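WipB (Legionella pneumophila, PDB 5NNY) is a translocated effector whose phosphatase domain, the part described here, dephosphorylates serine and threonine residues and which targets the lysosomal nutrient-sensing machinery of the host cell. Local coordinates at residues A[202-206]-A[232-237]; A[210-216]-A[283-288]; A[41-47]-A[67-71]. All blocks are in the same frame, centred on the assembly; numbering follows the deposited sequence.

Overall arrangement
Interactions 1 and 2 lie on the same side of the chain's centre, inside the calcineurin-like phosphatase domain, with centres about 17 Å apart; they touch where Leu236 meets Leu214. Strand 203-208 and helix 233-253 build interaction 1, while helix 214-224, between them in the chain, enters interaction 2 with the end of helix 280-286. Interaction 1 is the more buried, aliphatic packing of a helix on the central sheet with one side-chain amide bonded to the helix start. Interaction 2, partly buried, relies on backbone carbonyls, glycines and a histidine. Interaction 3 stands on the opposite side, its centre about 46 Å from that of interaction 1, and combines an aliphatic cluster with a salt bridge between two helical elements.

Interaction 1: A[202-206]-A[232-237]; sequences NEIKV and SAVDLA
Asn202 turns its carboxamide oxygen to the start of helix 233-253, where OD1 accepts a hydrogen bond from Ala233 N at 3.0 Å. The bond is nearly straight at hydrogen (174°), and the donor sits almost on the extension of the CG-OD1 bond. With CG anti to the backbone N (chi1 -172°), the amide swings from the residue just before the strand to the first helical N-H. The same oxygen takes a second bond from a water that in turn accepts from Val234 N, so one amide oxygen serves two N-H groups of the first helical turn, the second through water. ND2 of Asn202 is bound to Lys299 O, which fixes the rotation of the amide. Ser232, at the N-cap, supplies a third acceptor: its OG receives Asp235 N at 3.0 Å.

This is a helix packed on the central mixed sheet of the calcineurin-like phosphoesterase fold, strand 203-206 and helix 233-237 running at 34° to each other with their axes 8.0 Å apart. Asn202 and Glu203 both face Asp198, forming a G1 beta bulge at the turn that leads into the strand.

Beyond the polar end, Ile204 carries the packing. Its CB lies 3.9 Å from Ala233 CB, and the two branches part from there. CG2 meets Leu236 CD2 at 4.1 Å, the two side chains crossing at about a right angle. The longer branch is fully extended, which carries CD1 past Ala233 O to the methyl of Ala237, 4.1 Å away. The small alanines let the isoleucine lie close against the helix backbone. Leu236 CD2 also approaches Val206 CG2, more distantly at 4.4 Å, while Leu236 and Val206 both touch Ile302 of the edge strand 301-306.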
loop_
_atom_site.group_PDB
_atom_site.type_symbol
_atom_site.label_atom_id
_atom_site.label_comp_id
_atom_site.label_asym_id
_atom_site.label_seq_id
_atom_site.Cartn_x
_atom_site.Cartn_y
_atom_site.Cartn_z
ATOM N N ASN A 202 11.300 -20.907 17.840
ATOM C CA ASN A 202 10.003 -21.390 17.384
ATOM C C ASN A 202 8.949 -20.301 17.604
ATOM O O ASN A 202 7.891 -20.529 18.184
ATOM C CB ASN A 202 9.624 -22.695 18.103
ATOM C CG ASN A 202 8.377 -23.343 17.538
ATOM O OD1 ASN A 202 8.073 -23.207 16.353
ATOM N ND2 ASN A 202 7.640 -24.046 18.391
ATOM N N GLU A 203 9.276 -19.093 17.162
ATOM C CA GLU A 203 8.416 -17.929 17.324
ATOM C C GLU A 203 8.297 -17.195 15.997
ATOM O O GLU A 203 9.258 -17.134 15.225
ATOM C CB GLU A 203 8.966 -17.001 18.424
ATOM C CG GLU A 203 8.113 -15.779 18.741
ATOM C CD GLU A 203 8.481 -14.547 17.904
ATOM O OE1 GLU A 203 9.485 -14.588 17.150
ATOM O OE2 GLU A 203 7.754 -13.530 18.002
ATOM N N ILE A 204 7.116 -16.636 15.733
ATOM C CA ILE A 204 6.889 -15.895 14.494
ATOM C C ILE A 204 6.020 -14.678 14.787
ATOM O O ILE A 204 5.104 -14.735 15.616
ATOM C CB ILE A 204 6.279 -16.805 13.410
ATOM C CG1 ILE A 204 6.236 -16.091 12.051
ATOM C CG2 ILE A 204 4.885 -17.319 13.840
ATOM C CD1 ILE A 204 5.667 -16.961 10.944
ATOM N N LYS A 205 6.364 -13.551 14.160
ATOM C CA LYS A 205 5.548 -12.347 14.181
ATOM C C LYS A 205 4.908 -12.231 12.804
ATOM O O LYS A 205 5.625 -12.189 11.802
ATOM C CB LYS A 205 6.378 -11.097 14.468
ATOM C CG LYS A 205 7.168 -11.118 15.759
ATOM C CD LYS A 205 7.866 -9.776 15.979
ATOM C CE LYS A 205 9.148 -9.955 16.787
ATOM N NZ LYS A 205 9.683 -8.652 17.286
ATOM N N VAL A 206 3.579 -12.188 12.752
ATOM C CA VAL A 206 2.836 -12.088 11.492
ATOM C C VAL A 206 2.353 -10.652 11.337
ATOM O O VAL A 206 1.767 -10.087 12.269
ATOM C CB VAL A 206 1.665 -13.088 11.440
ATOM C CG1 VAL A 206 0.717 -12.773 10.277
ATOM C CG2 VAL A 206 2.214 -14.510 11.291
ATOM N N SER A 232 4.830 -25.742 13.092
ATOM C CA SER A 232 5.894 -24.989 13.746
ATOM C C SER A 232 5.854 -23.577 13.184
ATOM O O SER A 232 5.168 -23.311 12.190
ATOM C CB SER A 232 7.267 -25.621 13.515
ATOM O OG SER A 232 7.667 -25.507 12.156
ATOM N N ALA A 233 6.604 -22.673 13.824
ATOM C CA ALA A 233 6.730 -21.316 13.288
ATOM C C ALA A 233 7.360 -21.326 11.899
ATOM O O ALA A 233 6.925 -20.582 11.008
ATOM C CB ALA A 233 7.564 -20.442 14.227
ATOM N N VAL A 234 8.393 -22.157 11.703
ATOM C CA VAL A 234 9.019 -22.315 10.395
ATOM C C VAL A 234 8.006 -22.820 9.374
ATOM O O VAL A 234 7.980 -22.361 8.227
ATOM C CB VAL A 234 10.243 -23.253 10.495
ATOM C CG1 VAL A 234 10.563 -23.859 9.147
ATOM C CG2 VAL A 234 11.461 -22.488 11.023
ATOM N N ASP A 235 7.158 -23.772 9.769
ATOM C CA ASP A 235 6.176 -24.302 8.826
ATOM C C ASP A 235 5.147 -23.245 8.441
ATOM O O ASP A 235 4.726 -23.166 7.282
ATOM C CB ASP A 235 5.478 -25.532 9.410
ATOM C CG ASP A 235 5.913 -26.817 8.737
ATOM O OD1 ASP A 235 6.890 -26.766 7.954
ATOM O OD2 ASP A 235 5.283 -27.871 8.980
ATOM N N LEU A 236 4.714 -22.435 9.405
ATOM C CA LEU A 236 3.759 -21.380 9.095
ATOM C C LEU A 236 4.366 -20.363 8.145
ATOM O O LEU A 236 3.704 -19.891 7.211
ATOM C CB LEU A 236 3.298 -20.698 10.384
ATOM C CG LEU A 236 2.109 -19.741 10.223
ATOM C CD1 LEU A 236 0.840 -20.485 9.821
ATOM C CD2 LEU A 236 1.884 -18.911 11.483
ATOM N N ALA A 237 5.636 -20.025 8.365
ATOM C CA ALA A 237 6.343 -19.132 7.460
ATOM C C ALA A 237 6.397 -19.716 6.059
ATOM O O ALA A 237 6.244 -18.997 5.066
ATOM C CB ALA A 237 7.752 -18.874 7.992
HETATM O O HOH W 1 9.888 -23.119 14.116
#

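Interaction 2: A[210-216]-A[283-288]; sequences AGIGLNH and ATVWGR
His216 lays one ring face under Ile212 CG2, 3.8 Å from the ring plane and offset toward the rim, and directs its NE2 edge at the chain that follows helix 280-286. NE2 donates to Arg288 O at 2.9 Å; the oxygen is only 4° out of the ring plane, and the donor lies nearly in line with the carbonyl bond. On the other nitrogen, ND1 accepts from Gly213 N at 3.1 Å, a bond tilted 28° from the ring plane. Bonds at both nitrogens therefore fix the rotation of the imidazole, and they show that NE2 carries the hydrogen and ND1 accepts. Having CG beside the backbone N (chi1 -69°) brings the ring back toward the N-cap residue Gly213, whose N-H meets ND1.

Thr284 runs antiparallel beside His216, OG1 coming to 3.8 Å from CD2 without a bond; that hydroxyl is paired with Val280 O. On its other branch, Thr284 CG2 meets Ile212 CG2 at 3.9 Å.

Gly287 closes helix 280-286 as the C-prime residue of a Schellman motif, with Arg288 N bonded to Ala283 O and a weak bond from Gly287 N to Thr284 O. Its positive phi ends the helical course there. Ala210 CB packs directly on the bare backbone of Gly287, 3.6 Å from its CA. Gly287 CA also makes a CH...O contact with Gly211 O at 3.2 Å. A water accepts from Ala210 N and donates to Thr284 O, bridging the two segments.

The contact joins the loop between strand 203-208 and helix 214-224 to the C-terminal end of helix 280-286. Ile212 and Thr284 both rest on strand 190-198, and Trp286 packs on helix 262-270.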
loop_
_atom_site.group_PDB
_atom_site.type_symbol
_atom_site.label_atom_id
_atom_site.label_comp_id
_atom_site.label_asym_id
_atom_site.label_seq_id
_atom_site.Cartn_x
_atom_site.Cartn_y
_atom_site.Cartn_z
ATOM N N ALA A 210 -4.644 -5.366 8.735
ATOM C CA ALA A 210 -5.748 -5.362 9.688
ATOM C C ALA A 210 -5.681 -6.614 10.550
ATOM O O ALA A 210 -4.899 -7.528 10.289
ATOM C CB ALA A 210 -7.108 -5.295 8.969
ATOM N N GLY A 211 -6.537 -6.669 11.569
ATOM C CA GLY A 211 -6.479 -7.773 12.523
ATOM C C GLY A 211 -6.983 -9.080 11.925
ATOM O O GLY A 211 -8.129 -9.171 11.463
ATOM N N ILE A 212 -6.141 -10.111 11.959
ATOM C CA ILE A 212 -6.477 -11.440 11.473
ATOM C C ILE A 212 -6.025 -12.467 12.501
ATOM O O ILE A 212 -5.408 -12.137 13.519
ATOM C CB ILE A 212 -5.818 -11.746 10.123
ATOM C CG1 ILE A 212 -4.292 -11.691 10.299
ATOM C CG2 ILE A 212 -6.310 -10.753 9.045
ATOM C CD1 ILE A 212 -3.507 -12.323 9.161
ATOM N N GLY A 213 -6.304 -13.731 12.198
ATOM C CA GLY A 213 -5.826 -14.823 13.021
ATOM C C GLY A 213 -5.281 -15.921 12.141
ATOM O O GLY A 213 -5.219 -15.761 10.916
ATOM N N LEU A 214 -4.889 -17.045 12.752
ATOM C CA LEU A 214 -4.508 -18.220 11.972
ATOM C C LEU A 214 -5.633 -18.702 11.062
ATOM O O LEU A 214 -5.365 -19.328 10.029
ATOM C CB LEU A 214 -4.073 -19.354 12.908
ATOM C CG LEU A 214 -2.854 -19.102 13.789
ATOM C CD1 LEU A 214 -2.662 -20.262 14.788
ATOM C CD2 LEU A 214 -1.610 -18.937 12.939
ATOM N N ASN A 215 -6.893 -18.440 11.427
ATOM C CA ASN A 215 -8.002 -18.885 10.593
ATOM C C ASN A 215 -7.972 -18.188 9.234
ATOM O O ASN A 215 -8.296 -18.801 8.214
ATOM C CB ASN A 215 -9.336 -18.633 11.299
ATOM C CG ASN A 215 -9.433 -17.242 11.901
ATOM O OD1 ASN A 215 -8.551 -16.812 12.648
ATOM N ND2 ASN A 215 -10.513 -16.518 11.568
ATOM N N HIS A 216 -7.593 -16.907 9.206
ATOM C CA HIS A 216 -7.473 -16.199 7.928
ATOM C C HIS A 216 -6.372 -16.802 7.066
ATOM O O HIS A 216 -6.526 -16.939 5.847
ATOM C CB HIS A 216 -7.182 -14.710 8.155
ATOM C CG HIS A 216 -8.317 -13.948 8.752
ATOM N ND1 HIS A 216 -8.528 -13.861 10.111
ATOM C CD2 HIS A 216 -9.316 -13.240 8.170
ATOM C CE1 HIS A 216 -9.602 -13.126 10.342
ATOM N NE2 HIS A 216 -10.097 -12.734 9.180
ATOM N N ALA A 283 -11.954 -10.519 3.753
ATOM C CA ALA A 283 -11.920 -10.655 5.210
ATOM C C ALA A 283 -10.551 -10.268 5.772
ATOM O O ALA A 283 -10.456 -9.620 6.817
ATOM C CB ALA A 283 -12.280 -12.090 5.589
ATOM N N THR A 284 -9.483 -10.588 5.050
ATOM C CA THR A 284 -8.140 -10.269 5.544
ATOM C C THR A 284 -7.853 -8.767 5.462
ATOM O O THR A 284 -7.383 -8.161 6.430
ATOM C CB THR A 284 -7.097 -11.078 4.763
ATOM O OG1 THR A 284 -7.295 -12.470 5.012
ATOM C CG2 THR A 284 -5.675 -10.704 5.191
ATOM N N VAL A 285 -8.123 -8.137 4.321
ATOM C CA VAL A 285 -7.788 -6.718 4.208
ATOM C C VAL A 285 -8.695 -5.870 5.093
ATOM O O VAL A 285 -8.293 -4.792 5.541
ATOM C CB VAL A 285 -7.815 -6.230 2.738
ATOM C CG1 VAL A 285 -6.748 -6.952 1.915
ATOM C CG2 VAL A 285 -9.207 -6.383 2.113
ATOM N N TRP A 286 -9.940 -6.315 5.342
ATOM C CA TRP A 286 -10.815 -5.533 6.219
ATOM C C TRP A 286 -10.730 -5.961 7.683
ATOM O O TRP A 286 -11.256 -5.256 8.550
ATOM C CB TRP A 286 -12.283 -5.599 5.741
ATOM C CG TRP A 286 -12.571 -4.730 4.497
ATOM C CD1 TRP A 286 -12.676 -5.152 3.205
ATOM C CD2 TRP A 286 -12.761 -3.305 4.471
ATOM N NE1 TRP A 286 -12.923 -4.074 2.370
ATOM C CE2 TRP A 286 -12.974 -2.932 3.128
ATOM C CE3 TRP A 286 -12.774 -2.310 5.458
ATOM C CZ2 TRP A 286 -13.205 -1.617 2.752
ATOM C CZ3 TRP A 286 -12.975 -1.012 5.081
ATOM C CH2 TRP A 286 -13.201 -0.672 3.743
ATOM N N GLY A 287 -10.067 -7.072 7.983
ATOM C CA GLY A 287 -9.949 -7.500 9.375
ATOM C C GLY A 287 -11.254 -7.992 9.961
ATOM O O GLY A 287 -11.511 -7.795 11.159
ATOM N N ARG A 288 -12.091 -8.634 9.144
ATOM C CA ARG A 288 -13.423 -9.075 9.550
ATOM C C ARG A 288 -13.448 -10.561 9.879
ATOM O O ARG A 288 -12.553 -11.318 9.501
ATOM C CB ARG A 288 -14.456 -8.800 8.449
ATOM C CG ARG A 288 -14.486 -7.365 7.975
ATOM C CD ARG A 288 -14.697 -6.418 9.155
ATOM N NE ARG A 288 -14.847 -5.044 8.683
ATOM C CZ ARG A 288 -14.654 -3.967 9.430
ATOM N NH1 ARG A 288 -14.302 -4.097 10.701
ATOM N NH2 ARG A 288 -14.813 -2.757 8.906
HETATM O O HOH W 2 -4.741 -7.450 6.723
#

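Interaction 3: A[41-47]-A[67-71]; sequences IYTLPEL and RLEEI
Ile71 fills the angle formed by the end of helix 32-42 and the 3-10 turn 45-47, where helix 64-79, in a predicted coiled-coil region, packs on them. The tight side is aliphatic. Leu44 reaches Ile71 tip to tip, its CD1 3.7 Å from CG1, and Leu47 does likewise, its CD2 3.8 Å from Ile71 CD1. Ile41 and Ile71 lie side by side, pointing opposite ways, the CG2 methyls 4.0 Å apart. Phe107 of helix 105-117 touches both Ile41 and Leu47, extending this apolar cluster.

The other side, formed by the partly exposed Glu46 and Arg67, is polar and nearer solvent, and the two side chains cross at an angle. In Glu46 a chi1 of 58° tucks CG over the backbone, and the extended remainder brings the carboxylate across to Arg67. The salt bridge uses a single pair, Arg67 NH2 to Glu46 OE2 at 2.8 Å; it is bent at hydrogen (141°) and comes to the anti side of OE2, out of the carboxylate plane. NE of Arg67 bonds to Asn63 OD1. The other carboxylate oxygen, Glu46 OE1, sits 3.4 Å from Ile71 CD1 and accepts from a water that also donates to Arg67 O at 2.9 Å.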
loop_
_atom_site.group_PDB
_atom_site.type_symbol
_atom_site.label_atom_id
_atom_site.label_comp_id
_atom_site.label_asym_id
_atom_site.label_seq_id
_atom_site.Cartn_x
_atom_site.Cartn_y
_atom_site.Cartn_z
ATOM N N ILE A 41 6.567 22.034 -0.511
ATOM C CA ILE A 41 5.735 21.564 -1.617
ATOM C C ILE A 41 4.569 20.756 -1.071
ATOM O O ILE A 41 3.421 20.928 -1.499
ATOM C CB ILE A 41 6.581 20.742 -2.613
ATOM C CG1 ILE A 41 7.491 21.669 -3.448
ATOM C CG2 ILE A 41 5.680 19.894 -3.519
ATOM C CD1 ILE A 41 8.528 20.933 -4.304
ATOM N N TYR A 42 4.845 19.876 -0.096
ATOM C CA TYR A 42 3.801 19.018 0.445
ATOM C C TYR A 42 2.668 19.822 1.067
ATOM O O TYR A 42 1.506 19.396 1.012
ATOM C CB TYR A 42 4.378 18.018 1.476
ATOM C CG TYR A 42 3.319 16.998 1.793
ATOM C CD1 TYR A 42 2.981 16.030 0.853
ATOM C CD2 TYR A 42 2.580 17.059 2.974
ATOM C CE1 TYR A 42 1.945 15.119 1.089
ATOM C CE2 TYR A 42 1.550 16.143 3.225
ATOM C CZ TYR A 42 1.230 15.189 2.265
ATOM O OH TYR A 42 0.206 14.281 2.495
ATOM N N THR A 43 2.956 21.000 1.628
ATOM C CA THR A 43 1.922 21.780 2.304
ATOM C C THR A 43 1.561 23.047 1.541
ATOM O O THR A 43 1.023 23.987 2.126
ATOM C CB THR A 43 2.323 22.109 3.746
ATOM O OG1 THR A 43 3.531 22.878 3.781
ATOM C CG2 THR A 43 2.551 20.824 4.524
ATOM N N LEU A 44 1.839 23.079 0.238
ATOM C CA LEU A 44 1.417 24.202 -0.593
ATOM C C LEU A 44 -0.090 24.390 -0.462
ATOM O O LEU A 44 -0.841 23.436 -0.675
ATOM C CB LEU A 44 1.771 23.960 -2.061
ATOM C CG LEU A 44 3.200 24.212 -2.542
ATOM C CD1 LEU A 44 3.410 23.683 -3.964
ATOM C CD2 LEU A 44 3.491 25.695 -2.481
ATOM N N PRO A 45 -0.567 25.591 -0.125
ATOM C CA PRO A 45 -2.024 25.798 -0.029
ATOM C C PRO A 45 -2.794 25.354 -1.257
ATOM O O PRO A 45 -3.888 24.797 -1.116
ATOM C CB PRO A 45 -2.137 27.311 0.199
ATOM C CG PRO A 45 -0.877 27.640 0.964
ATOM C CD PRO A 45 0.198 26.726 0.429
ATOM N N GLU A 46 -2.257 25.575 -2.464
ATOM C CA GLU A 46 -3.009 25.222 -3.658
ATOM C C GLU A 46 -3.216 23.721 -3.801
ATOM O O GLU A 46 -4.080 23.313 -4.582
ATOM C CB GLU A 46 -2.310 25.773 -4.906
ATOM C CG GLU A 46 -0.886 25.287 -5.057
ATOM C CD GLU A 46 -0.261 25.703 -6.388
ATOM O OE1 GLU A 46 0.987 25.669 -6.484
ATOM O OE2 GLU A 46 -1.017 26.058 -7.315
ATOM N N LEU A 47 -2.491 22.899 -3.036
ATOM C CA LEU A 47 -2.654 21.450 -3.071
ATOM C C LEU A 47 -3.506 20.893 -1.932
ATOM O O LEU A 47 -3.667 19.671 -1.855
ATOM C CB LEU A 47 -1.287 20.749 -3.038
ATOM C CG LEU A 47 -0.331 20.990 -4.211
ATOM C CD1 LEU A 47 0.991 20.224 -3.966
ATOM C CD2 LEU A 47 -0.948 20.510 -5.499
ATOM N N ARG A 67 0.382 25.128 -13.104
ATOM C CA ARG A 67 0.663 25.014 -11.678
ATOM C C ARG A 67 1.204 23.634 -11.330
ATOM O O ARG A 67 2.189 23.506 -10.593
ATOM C CB ARG A 67 -0.608 25.282 -10.871
ATOM C CG ARG A 67 -1.112 26.730 -10.862
ATOM C CD ARG A 67 -2.532 26.739 -10.311
ATOM N NE ARG A 67 -3.129 28.067 -10.137
ATOM C CZ ARG A 67 -3.394 28.604 -8.950
ATOM N NH1 ARG A 67 -3.976 29.801 -8.848
ATOM N NH2 ARG A 67 -3.074 27.940 -7.855
ATOM N N LEU A 68 0.525 22.590 -11.809
ATOM C CA LEU A 68 0.899 21.212 -11.492
ATOM C C LEU A 68 2.238 20.824 -12.121
ATOM O O LEU A 68 3.046 20.135 -11.494
ATOM C CB LEU A 68 -0.199 20.256 -11.959
ATOM C CG LEU A 68 -1.539 20.386 -11.241
ATOM C CD1 LEU A 68 -2.640 19.662 -11.989
ATOM C CD2 LEU A 68 -1.403 19.857 -9.839
ATOM N N GLU A 69 2.488 21.265 -13.359
ATOM C CA GLU A 69 3.769 20.990 -14.007
ATOM C C GLU A 69 4.931 21.567 -13.206
ATOM O O GLU A 69 5.967 20.912 -13.045
ATOM C CB GLU A 69 3.791 21.561 -15.431
ATOM C CG GLU A 69 2.744 20.995 -16.396
ATOM C CD GLU A 69 3.181 19.730 -17.119
ATOM O OE1 GLU A 69 4.175 19.100 -16.696
ATOM O OE2 GLU A 69 2.524 19.373 -18.123
ATOM N N GLU A 70 4.792 22.803 -12.716
ATOM C CA GLU A 70 5.892 23.406 -11.966
ATOM C C GLU A 70 6.140 22.669 -10.655
ATOM O O GLU A 70 7.295 22.475 -10.257
ATOM C CB GLU A 70 5.616 24.886 -11.704
ATOM C CG GLU A 70 5.090 25.675 -12.920
ATOM C CD GLU A 70 6.005 25.677 -14.150
ATOM O OE1 GLU A 70 6.595 24.635 -14.501
ATOM O OE2 GLU A 70 6.114 26.742 -14.797
ATOM N N ILE A 71 5.070 22.243 -9.976
ATOM C CA ILE A 71 5.229 21.446 -8.754
ATOM C C ILE A 71 5.919 20.128 -9.077
ATOM O O ILE A 71 6.844 19.692 -8.375
ATOM C CB ILE A 71 3.854 21.196 -8.098
ATOM C CG1 ILE A 71 3.323 22.475 -7.435
ATOM C CG2 ILE A 71 3.923 19.991 -7.124
ATOM C CD1 ILE A 71 1.770 22.475 -7.204
HETATM O O HOH W 3 2.203 25.716 -8.721
#